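Local structure of syndapin (Drosophila melanogaster, 3I2W) at residues F4-P7 / G8-K11; T100-K103 / E104-H108; V214-K217 / C218-F221; F221-T224 / R225-F229. The protein probably takes part in endocytosis and the internalization of plasma membrane proteins, binding phospholipid and dimerising through the F-BAR domain described here. One frame throughout, in Å; residues are numbered along the deposited sequence.

From the N terminus, interaction 1 comes first, closing a pair of tight turns just ahead of helix 11-58. Interaction 2 follows at the C-terminal part of helix 63-105, where the chain leaves the helix for a short hairpin. Interactions 3 and 4 are successive turns of helix 169-240 and share F221. Each is a local contact, and all four come in series along the chain, so none encloses or crosses another. In space, interaction 2 packs against both later ones: Y106 meets F221, and W101 meets T224, R225 and F228. Interaction 1 lies about 15 Å from interaction 3, centre to centre. Interactions 1, 3 and 4 also touch the second subunit.

Interaction 1 (F4-P7 / G8-K11)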
loop_
_atom_site.group_PDB
_atom_site.type_symbol
_atom_site.label_atom_id
_atom_site.label_comp_id
_atom_site.label_asym_id
_atom_site.label_seq_id
_atom_site.Cartn_x
_atom_site.Cartn_y
_atom_site.Cartn_z
ATOM N N PHE B 4 -26.471 35.531 3.377
ATOM C CA PHE B 4 -25.841 35.777 4.673
ATOM C C PHE B 4 -26.538 36.835 5.559
ATOM O O PHE B 4 -26.640 36.711 6.775
ATOM C CB PHE B 4 -24.374 36.174 4.454
ATOM C CG PHE B 4 -23.696 36.632 5.707
ATOM C CD1 PHE B 4 -23.281 35.717 6.657
ATOM C CD2 PHE B 4 -23.516 37.991 5.961
ATOM C CE1 PHE B 4 -22.664 36.163 7.793
ATOM C CE2 PHE B 4 -22.926 38.415 7.081
ATOM C CZ PHE B 4 -22.481 37.509 8.004
ATOM N N TRP B 5 -26.977 37.901 4.929
ATOM C CA TRP B 5 -27.513 39.047 5.641
ATOM C C TRP B 5 -28.884 38.882 6.331
ATOM O O TRP B 5 -29.203 39.614 7.258
ATOM C CB TRP B 5 -27.464 40.204 4.690
ATOM C CG TRP B 5 -26.054 40.555 4.428
ATOM C CD1 TRP B 5 -25.352 40.362 3.286
ATOM C CD2 TRP B 5 -25.148 41.142 5.364
ATOM N NE1 TRP B 5 -24.074 40.831 3.433
ATOM C CE2 TRP B 5 -23.935 41.340 4.695
ATOM C CE3 TRP B 5 -25.276 41.584 6.694
ATOM C CZ2 TRP B 5 -22.841 41.915 5.309
ATOM C CZ3 TRP B 5 -24.192 42.168 7.306
ATOM C CH2 TRP B 5 -22.983 42.317 6.626
ATOM N N GLU B 6 -29.621 37.877 5.866
ATOM C CA GLU B 6 -30.847 37.305 6.409
ATOM C C GLU B 6 -30.733 36.694 7.823
ATOM O O GLU B 6 -29.761 36.065 8.148
ATOM C CB GLU B 6 -31.171 36.179 5.449
ATOM C CG GLU B 6 -32.584 36.093 4.927
ATOM C CD GLU B 6 -33.057 37.357 4.268
ATOM O OE1 GLU B 6 -32.354 37.901 3.363
ATOM O OE2 GLU B 6 -34.163 37.798 4.669
ATOM N N PRO B 7 -31.752 36.856 8.666
ATOM C CA PRO B 7 -31.575 36.408 10.070
ATOM C C PRO B 7 -31.264 34.925 10.193
ATOM O O PRO B 7 -31.831 34.093 9.466
ATOM C CB PRO B 7 -32.940 36.690 10.735
ATOM C CG PRO B 7 -33.591 37.668 9.885
ATOM C CD PRO B 7 -33.080 37.450 8.445
ATOM N N GLY B 8 -30.365 34.596 11.101
ATOM C CA GLY B 8 -29.967 33.210 11.306
ATOM C C GLY B 8 -28.967 32.642 10.309
ATOM O O GLY B 8 -28.374 31.620 10.548
ATOM N N ASN B 9 -28.781 33.288 9.181
ATOM C CA ASN B 9 -28.024 32.691 8.123
ATOM C C ASN B 9 -26.530 32.686 8.304
ATOM O O ASN B 9 -25.842 32.139 7.471
ATOM C CB ASN B 9 -28.394 33.324 6.791
ATOM C CG ASN B 9 -29.545 32.609 6.131
ATOM O OD1 ASN B 9 -29.971 31.568 6.587
ATOM N ND2 ASN B 9 -30.038 33.148 5.048
ATOM N N TYR B 10 -26.031 33.252 9.397
ATOM C CA TYR B 10 -24.614 33.215 9.707
ATOM C C TYR B 10 -24.227 31.841 10.124
ATOM O O TYR B 10 -23.070 31.564 10.397
ATOM C CB TYR B 10 -24.294 34.141 10.845
ATOM C CG TYR B 10 -25.156 33.938 12.054
ATOM C CD1 TYR B 10 -26.275 34.717 12.278
ATOM C CD2 TYR B 10 -24.862 32.976 12.960
ATOM C CE1 TYR B 10 -27.072 34.527 13.392
ATOM C CE2 TYR B 10 -25.638 32.794 14.068
ATOM C CZ TYR B 10 -26.742 33.563 14.287
ATOM O OH TYR B 10 -27.488 33.319 15.422
ATOM N N LYS B 11 -25.190 30.946 10.132
ATOM C CA LYS B 11 -24.950 29.643 10.662
ATOM C C LYS B 11 -24.150 28.759 9.732
ATOM O O LYS B 11 -23.511 27.835 10.189
ATOM C CB LYS B 11 -26.255 29.022 11.105
ATOM C CG LYS B 11 -26.917 29.873 12.158
ATOM C CD LYS B 11 -27.681 29.068 13.268
ATOM C CE LYS B 11 -28.985 29.816 13.668
ATOM N NZ LYS B 11 -29.440 29.408 14.989
#
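The rings of F4 and Y10 belong to side chains that cross at about a right angle, and the contact is between ring and methylene: F4 CE1 lies 4.0 Å from Y10 CB, approached obliquely. F4 reaches forward to Y10 because its CG stands opposite the backbone N (chi1 172°). The same ring also serves its sequence neighbour, with CD2 of F4 3.5 Å above the plane of the W5 indole, over its centre, while W5 NE1 lies at the edge of the F4 ring in its plane. On the polar side, the E6 and N9 side chains run side by side with carboxylate and amide planes 69° apart. Here it is the amide nitrogen that touches carbon, N9 ND2 being 3.3 Å from E6 CB, and its hydrogen bond goes to the backbone oxygen of S3.

The backbone supplies the framework. N9 N donates to E6 O at 3.1 Å with an N-H...O angle of 161°, closing a type II beta turn from E6 to N9 in which G8 takes the positive phi usual for glycine. A type I turn from G8 to K11 follows directly and leads the chain into helix 11-58.

The two turns lie against the helical body of the domain. F4 and Y10 rest on F123 of helix 114-159, where Y10 stacks with that ring and Q127 accepts from G8 N, while W5 packs on Y207, I208 and M211 of helix 169-240. From the second subunit, I277 accepts from W5 NE1, H275 packs on F4, M279 on W5 and M281 on E6.

Interaction 2 (T100-K103 / E104-H108); sequences TWQK and ENYHH
N105 folds its side chain back over W101, four residues earlier. Its CB lies 3.6 Å from W101 O and also over one face of the Y106 ring, toward the rim. CG continues past the same carbonyl, and with chi1 at -64° the amide is brought over one face of the indole. At the tip, ND2 donates to W101 O at 2.6 Å and sits 3.2 Å above the plane of the W101 ring, over its centre. W101 O is thus gripped twice, since E104 N donates to it at 2.9 Å from the opposite face of the carbonyl plane. The far rim of the indole meets the tyrosine, W101 CZ3 lying 3.7 Å from Y106 CE2. Replacing W101 with an alanine would probably leave the N105 amide without the ring it lies against and open a gap beside Y106.

H107 turns back as well, its NE2 donating to E104 O at 3.1 Å. A water gives hydrogen bonds to Q102 O (2.7 Å) and Y106 O (2.9 Å), bridging the last helical turn and the departing chain. Beyond, W101 stacks with F228 of helix 169-240, and Q102 bonds N25 and Q28 of helix 11-58. Side-chain and water bonds to the carbonyls of a final turn are characteristic of a helix C-terminus; this one leads from helix 63-105 of the F-BAR bundle into the hairpin 108-109/112-113.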
loop_
_atom_site.group_PDB
_atom_site.type_symbol
_atom_site.label_atom_id
_atom_site.label_comp_id
_atom_site.label_asym_id
_atom_site.label_seq_id
_atom_site.Cartn_x
_atom_site.Cartn_y
_atom_site.Cartn_z
ATOM N N THR B 100 -2.758 17.263 18.142
ATOM C CA THR B 100 -2.404 18.283 19.084
ATOM C C THR B 100 -3.140 19.557 18.777
ATOM O O THR B 100 -3.759 20.168 19.690
ATOM C CB THR B 100 -0.884 18.517 19.152
ATOM O OG1 THR B 100 -0.328 17.732 20.214
ATOM C CG2 THR B 100 -0.577 19.946 19.509
ATOM N N TRP B 101 -3.064 19.990 17.535
ATOM C CA TRP B 101 -3.703 21.200 17.122
ATOM C C TRP B 101 -5.194 21.112 17.413
ATOM O O TRP B 101 -5.797 22.036 17.935
ATOM C CB TRP B 101 -3.448 21.309 15.651
ATOM C CG TRP B 101 -3.699 22.599 15.042
ATOM C CD1 TRP B 101 -2.774 23.553 14.770
ATOM C CD2 TRP B 101 -4.924 23.056 14.467
ATOM N NE1 TRP B 101 -3.345 24.607 14.100
ATOM C CE2 TRP B 101 -4.668 24.335 13.900
ATOM C CE3 TRP B 101 -6.219 22.522 14.378
ATOM C CZ2 TRP B 101 -5.661 25.107 13.290
ATOM C CZ3 TRP B 101 -7.220 23.296 13.741
ATOM C CH2 TRP B 101 -6.928 24.581 13.225
ATOM N N GLN B 102 -5.779 19.967 17.098
ATOM C CA GLN B 102 -7.185 19.778 17.261
ATOM C C GLN B 102 -7.578 19.875 18.746
ATOM O O GLN B 102 -8.600 20.418 19.048
ATOM C CB GLN B 102 -7.599 18.428 16.643
ATOM C CG GLN B 102 -9.057 18.016 16.927
ATOM C CD GLN B 102 -9.420 16.642 16.410
ATOM O OE1 GLN B 102 -8.781 15.668 16.737
ATOM N NE2 GLN B 102 -10.464 16.563 15.602
ATOM N N LYS B 103 -6.795 19.303 19.650
ATOM C CA LYS B 103 -6.992 19.455 21.055
ATOM C C LYS B 103 -6.922 20.929 21.440
ATOM O O LYS B 103 -7.648 21.368 22.301
ATOM C CB LYS B 103 -5.874 18.725 21.774
ATOM C CG LYS B 103 -5.940 18.797 23.308
ATOM C CD LYS B 103 -4.673 18.223 24.041
ATOM C CE LYS B 103 -4.770 18.511 25.606
ATOM N NZ LYS B 103 -4.119 17.433 26.508
ATOM N N GLU B 104 -6.060 21.701 20.783
ATOM C CA GLU B 104 -5.748 23.033 21.276
ATOM C C GLU B 104 -6.713 24.064 20.829
ATOM O O GLU B 104 -6.850 25.079 21.488
ATOM C CB GLU B 104 -4.334 23.471 20.934
ATOM C CG GLU B 104 -3.424 23.121 22.099
ATOM C CD GLU B 104 -1.942 23.044 21.732
ATOM O OE1 GLU B 104 -1.498 23.523 20.642
ATOM O OE2 GLU B 104 -1.209 22.490 22.579
ATOM N N ASN B 105 -7.421 23.787 19.747
ATOM C CA ASN B 105 -8.277 24.779 19.157
ATOM C C ASN B 105 -9.732 24.499 19.238
ATOM O O ASN B 105 -10.502 25.304 18.726
ATOM C CB ASN B 105 -7.944 24.919 17.700
ATOM C CG ASN B 105 -6.581 25.420 17.499
ATOM O OD1 ASN B 105 -6.332 26.599 17.624
ATOM N ND2 ASN B 105 -5.669 24.525 17.168
ATOM N N TYR B 106 -10.116 23.368 19.815
ATOM C CA TYR B 106 -11.520 23.020 19.937
ATOM C C TYR B 106 -11.714 22.481 21.335
ATOM O O TYR B 106 -10.975 21.632 21.776
ATOM C CB TYR B 106 -11.944 22.006 18.861
ATOM C CG TYR B 106 -11.707 22.464 17.411
ATOM C CD1 TYR B 106 -12.548 23.373 16.797
ATOM C CD2 TYR B 106 -10.615 22.021 16.680
ATOM C CE1 TYR B 106 -12.325 23.819 15.465
ATOM C CE2 TYR B 106 -10.390 22.445 15.350
ATOM C CZ TYR B 106 -11.254 23.326 14.773
ATOM O OH TYR B 106 -11.036 23.746 13.519
ATOM N N HIS B 107 -12.655 23.039 22.074
ATOM C CA HIS B 107 -12.886 22.661 23.439
ATOM C C HIS B 107 -14.297 22.181 23.470
ATOM O O HIS B 107 -15.081 22.525 22.579
ATOM C CB HIS B 107 -12.588 23.847 24.328
ATOM C CG HIS B 107 -11.155 24.260 24.216
ATOM N ND1 HIS B 107 -10.155 23.678 24.972
ATOM C CD2 HIS B 107 -10.531 25.071 23.322
ATOM C CE1 HIS B 107 -8.985 24.159 24.592
ATOM N NE2 HIS B 107 -9.187 25.006 23.593
ATOM N N HIS B 108 -14.615 21.302 24.413
ATOM C CA HIS B 108 -15.899 20.631 24.329
ATOM C C HIS B 108 -16.690 20.881 25.568
ATOM O O HIS B 108 -16.330 20.356 26.593
ATOM C CB HIS B 108 -15.739 19.136 24.106
ATOM C CG HIS B 108 -14.985 18.793 22.875
ATOM N ND1 HIS B 108 -15.604 18.344 21.737
ATOM C CD2 HIS B 108 -13.654 18.784 22.609
ATOM C CE1 HIS B 108 -14.694 18.109 20.803
ATOM N NE2 HIS B 108 -13.500 18.366 21.310
HETATM O O HOH W 1 -10.694 19.193 20.241
#

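Interaction 3 (V214-K217 / C218-F221)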
loop_
_atom_site.group_PDB
_atom_site.type_symbol
_atom_site.label_atom_id
_atom_site.label_comp_id
_atom_site.label_asym_id
_atom_site.label_seq_id
_atom_site.Cartn_x
_atom_site.Cartn_y
_atom_site.Cartn_z
ATOM N N VAL B 214 -17.597 40.300 13.235
ATOM C CA VAL B 214 -17.742 38.924 13.756
ATOM C C VAL B 214 -17.316 37.943 12.693
ATOM O O VAL B 214 -16.664 36.975 13.005
ATOM C CB VAL B 214 -19.176 38.602 14.150
ATOM C CG1 VAL B 214 -19.296 37.189 14.571
ATOM C CG2 VAL B 214 -19.564 39.437 15.302
ATOM N N PHE B 215 -17.661 38.220 11.440
ATOM C CA PHE B 215 -17.358 37.343 10.348
ATOM C C PHE B 215 -15.876 37.223 10.178
ATOM O O PHE B 215 -15.366 36.171 9.851
ATOM C CB PHE B 215 -17.900 37.931 9.078
ATOM C CG PHE B 215 -17.680 37.074 7.867
ATOM C CD1 PHE B 215 -18.358 35.872 7.712
ATOM C CD2 PHE B 215 -16.842 37.491 6.857
ATOM C CE1 PHE B 215 -18.170 35.089 6.593
ATOM C CE2 PHE B 215 -16.685 36.736 5.691
ATOM C CZ PHE B 215 -17.325 35.537 5.566
ATOM N N GLU B 216 -15.167 38.311 10.402
ATOM C CA GLU B 216 -13.771 38.302 10.083
ATOM C C GLU B 216 -13.014 37.566 11.183
ATOM O O GLU B 216 -11.955 36.961 10.904
ATOM C CB GLU B 216 -13.247 39.701 9.761
ATOM C CG GLU B 216 -13.476 40.114 8.286
ATOM C CD GLU B 216 -12.806 39.174 7.242
ATOM O OE1 GLU B 216 -11.696 38.654 7.549
ATOM O OE2 GLU B 216 -13.377 38.951 6.114
ATOM N N LYS B 217 -13.557 37.566 12.398
ATOM C CA LYS B 217 -13.018 36.737 13.442
ATOM C C LYS B 217 -12.980 35.272 12.973
ATOM O O LYS B 217 -12.030 34.499 13.295
ATOM C CB LYS B 217 -13.864 36.829 14.702
ATOM C CG LYS B 217 -13.489 37.955 15.670
ATOM C CD LYS B 217 -14.634 38.306 16.679
ATOM C CE LYS B 217 -14.247 39.403 17.773
ATOM N NZ LYS B 217 -13.955 40.683 17.021
ATOM N N CYS B 218 -14.012 34.913 12.209
ATOM C CA CYS B 218 -14.203 33.586 11.762
ATOM C C CYS B 218 -13.258 33.315 10.645
ATOM O O CYS B 218 -12.541 32.342 10.684
ATOM C CB CYS B 218 -15.628 33.393 11.324
ATOM S SG CYS B 218 -16.725 33.344 12.777
ATOM N N GLN B 219 -13.258 34.158 9.633
ATOM C CA GLN B 219 -12.273 34.060 8.587
ATOM C C GLN B 219 -10.855 33.934 9.166
ATOM O O GLN B 219 -10.066 33.161 8.693
ATOM C CB GLN B 219 -12.362 35.259 7.639
ATOM C CG GLN B 219 -13.686 35.390 6.990
ATOM C CD GLN B 219 -13.872 34.508 5.809
ATOM O OE1 GLN B 219 -13.690 34.939 4.666
ATOM N NE2 GLN B 219 -14.222 33.248 6.049
ATOM N N THR B 220 -10.519 34.658 10.203
ATOM C CA THR B 220 -9.155 34.549 10.705
ATOM C C THR B 220 -8.853 33.168 11.266
ATOM O O THR B 220 -7.822 32.614 11.004
ATOM C CB THR B 220 -8.878 35.659 11.718
ATOM O OG1 THR B 220 -8.973 36.881 11.024
ATOM C CG2 THR B 220 -7.526 35.606 12.248
ATOM N N PHE B 221 -9.755 32.611 12.037
ATOM C CA PHE B 221 -9.557 31.258 12.483
ATOM C C PHE B 221 -9.475 30.318 11.333
ATOM O O PHE B 221 -8.586 29.509 11.287
ATOM C CB PHE B 221 -10.669 30.795 13.343
ATOM C CG PHE B 221 -10.413 29.472 13.936
ATOM C CD1 PHE B 221 -9.327 29.291 14.769
ATOM C CD2 PHE B 221 -11.244 28.411 13.680
ATOM C CE1 PHE B 221 -9.074 28.064 15.337
ATOM C CE2 PHE B 221 -11.016 27.206 14.231
ATOM C CZ PHE B 221 -9.927 27.016 15.058
#
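F215 and Q219, one helical turn apart, make a CH-pi contact. Q219 CG lies 3.9 Å from the centroid of the F215 ring and 28° off its normal, so the methylene comes down over a face. The bend at chi2 of Q219 (-81°) folds the chain beyond CG along the ring, and the amide carbon CD comes to 3.6 Å from F215 CE2. On another flank, the carboxylate of E216 reaches forward, OE1 touching Q219 CB at 3.5 Å and OE2 lying 3.7 Å from Q219 CG. An alanine in place of Q219 would remove CG, and F215 would probably lose the partner over that face, while E216 OE2 would lose its contact with the same methylene.

The hydrogen bonds are mostly those of the alpha helix. Q219 N donates to F215 O at 2.9 Å, in the carbonyl plane, and F221 N to K217 O at 3.2 Å. E216 O is held twice by one residue: T220 N reaches it at 2.8 Å and the hydroxyl OG1 of T220 donates to it at 3.0 Å, from opposite faces of the carbonyl plane. That second bond satisfies the threonine hydroxyl within the helix itself.

Different sides of this part of helix 169-240 meet different neighbours. V214 packs on L122 and F123, and C218 on L119, all of helix 114-159, while F215 and C218 also touch T13 of helix 11-58. Across the dimer interface, G276 and L268 of the second subunit lie against F215 and Q219 respectively.

Interaction 4 (F221-T224 / R225-F229)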
loop_
_atom_site.group_PDB
_atom_site.type_symbol
_atom_site.label_atom_id
_atom_site.label_comp_id
_atom_site.label_asym_id
_atom_site.label_seq_id
_atom_site.Cartn_x
_atom_site.Cartn_y
_atom_site.Cartn_z
ATOM N N PHE B 221 -9.755 32.611 12.037
ATOM C CA PHE B 221 -9.557 31.258 12.483
ATOM C C PHE B 221 -9.475 30.318 11.333
ATOM O O PHE B 221 -8.586 29.509 11.287
ATOM C CB PHE B 221 -10.669 30.795 13.343
ATOM C CG PHE B 221 -10.413 29.472 13.936
ATOM C CD1 PHE B 221 -9.327 29.291 14.769
ATOM C CD2 PHE B 221 -11.244 28.411 13.680
ATOM C CE1 PHE B 221 -9.074 28.064 15.337
ATOM C CE2 PHE B 221 -11.016 27.206 14.231
ATOM C CZ PHE B 221 -9.927 27.016 15.058
ATOM N N GLU B 222 -10.382 30.428 10.384
ATOM C CA GLU B 222 -10.321 29.569 9.273
ATOM C C GLU B 222 -8.984 29.733 8.584
ATOM O O GLU B 222 -8.401 28.743 8.254
ATOM C CB GLU B 222 -11.481 29.817 8.340
ATOM C CG GLU B 222 -11.644 28.797 7.248
ATOM C CD GLU B 222 -11.940 27.418 7.766
ATOM O OE1 GLU B 222 -12.024 26.495 6.943
ATOM O OE2 GLU B 222 -12.066 27.199 8.997
ATOM N N LYS B 223 -8.477 30.943 8.374
ATOM C CA LYS B 223 -7.233 31.150 7.594
ATOM C C LYS B 223 -6.157 30.248 8.150
ATOM O O LYS B 223 -5.513 29.519 7.445
ATOM C CB LYS B 223 -6.760 32.604 7.705
ATOM C CG LYS B 223 -5.581 32.983 6.821
ATOM C CD LYS B 223 -4.901 34.248 7.338
ATOM C CE LYS B 223 -4.268 35.108 6.198
ATOM N NZ LYS B 223 -3.205 36.055 6.793
ATOM N N THR B 224 -6.025 30.305 9.455
ATOM C CA THR B 224 -5.162 29.521 10.217
ATOM C C THR B 224 -5.293 28.017 10.013
ATOM O O THR B 224 -4.292 27.302 9.928
ATOM C CB THR B 224 -5.487 29.894 11.622
ATOM O OG1 THR B 224 -4.579 30.911 12.009
ATOM C CG2 THR B 224 -5.371 28.727 12.636
ATOM N N ARG B 225 -6.521 27.509 9.993
ATOM C CA ARG B 225 -6.713 26.085 9.794
ATOM C C ARG B 225 -6.201 25.757 8.423
ATOM O O ARG B 225 -5.479 24.771 8.242
ATOM C CB ARG B 225 -8.181 25.663 9.914
ATOM C CG ARG B 225 -8.318 24.109 9.882
ATOM C CD ARG B 225 -9.701 23.630 9.724
ATOM N NE ARG B 225 -10.296 24.080 8.460
ATOM C CZ ARG B 225 -10.123 23.491 7.271
ATOM N NH1 ARG B 225 -9.339 22.436 7.157
ATOM N NH2 ARG B 225 -10.713 23.974 6.184
ATOM N N LEU B 226 -6.562 26.578 7.449
ATOM C CA LEU B 226 -6.181 26.237 6.093
ATOM C C LEU B 226 -4.656 26.274 5.946
ATOM O O LEU B 226 -4.106 25.585 5.119
ATOM C CB LEU B 226 -6.836 27.131 5.061
ATOM C CG LEU B 226 -8.345 27.115 4.990
ATOM C CD1 LEU B 226 -8.683 28.177 4.051
ATOM C CD2 LEU B 226 -8.907 25.874 4.400
ATOM N N GLN B 227 -3.982 27.094 6.733
ATOM C CA GLN B 227 -2.570 27.194 6.598
ATOM C C GLN B 227 -1.975 25.923 7.196
ATOM O O GLN B 227 -1.185 25.216 6.569
ATOM C CB GLN B 227 -2.047 28.484 7.253
ATOM C CG GLN B 227 -2.513 29.725 6.515
ATOM C CD GLN B 227 -1.906 31.088 6.970
ATOM O OE1 GLN B 227 -1.672 31.944 6.105
ATOM N NE2 GLN B 227 -1.706 31.310 8.297
ATOM N N PHE B 228 -2.393 25.604 8.398
ATOM C CA PHE B 228 -1.984 24.401 9.047
ATOM C C PHE B 228 -2.171 23.203 8.136
ATOM O O PHE B 228 -1.224 22.455 7.928
ATOM C CB PHE B 228 -2.811 24.251 10.287
ATOM C CG PHE B 228 -2.500 23.054 11.060
ATOM C CD1 PHE B 228 -1.302 22.932 11.698
ATOM C CD2 PHE B 228 -3.415 22.035 11.168
ATOM C CE1 PHE B 228 -1.023 21.802 12.438
ATOM C CE2 PHE B 228 -3.151 20.924 11.899
ATOM C CZ PHE B 228 -1.953 20.802 12.528
ATOM N N PHE B 229 -3.362 23.028 7.576
ATOM C CA PHE B 229 -3.579 21.859 6.735
ATOM C C PHE B 229 -2.620 21.827 5.564
ATOM O O PHE B 229 -2.163 20.762 5.181
ATOM C CB PHE B 229 -5.037 21.747 6.257
ATOM C CG PHE B 229 -5.963 21.069 7.251
ATOM C CD1 PHE B 229 -6.840 20.113 6.832
ATOM C CD2 PHE B 229 -5.961 21.408 8.599
ATOM C CE1 PHE B 229 -7.684 19.500 7.745
ATOM C CE2 PHE B 229 -6.799 20.810 9.505
ATOM C CZ PHE B 229 -7.666 19.892 9.096
#
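E222 and R225 form a salt bridge across one turn of the helix, their side chains lying alongside and pointing the same way. OE1 of E222 takes the bond from NH2 of R225 at 2.9 Å and 159°. The donor arrives on the syn side of the oxygen but 34° out of the carboxylate plane, whereas E222 OE1 lies close to the guanidinium plane. R225 NE adds a weak bond to the same oxygen at 3.3 Å, so one carboxylate oxygen spans two nitrogens at the guanidinium edge.

Bends in both side chains bring the charges together: E222 turns at chi2 (63°), and R225, extended as far as CD, turns at chi3. The other end of the guanidinium lies on an aromatic ring, NH1 of R225 standing 3.3 Å above the plane of F229, over its centre. The leucine methyl L226 CD2 lies 4.1 Å from E222 OE1, giving the ion pair an apolar border. K223 and Q227 meet more loosely on another flank, their aliphatic and amide parts 4.1 Å apart between K223 CG and Q227 OE1.

Beneath these side chains the backbone is regular helix. L226 N donates to E222 O at 3.0 Å, and F228 N to T224 O at 3.0 Å. Further out, W101 of helix 63-105 packs on T224 and R225, and E61 of the second subunit forms a salt bridge with R225 NH2.

R225 thus answers two carboxylates, one from each subunit, and the pair with E61 ties this part of helix 169-240 to the second subunit. Buried as it is, the arginine probably stays charged, and its pairing with both acids is likely to favour their ionised forms.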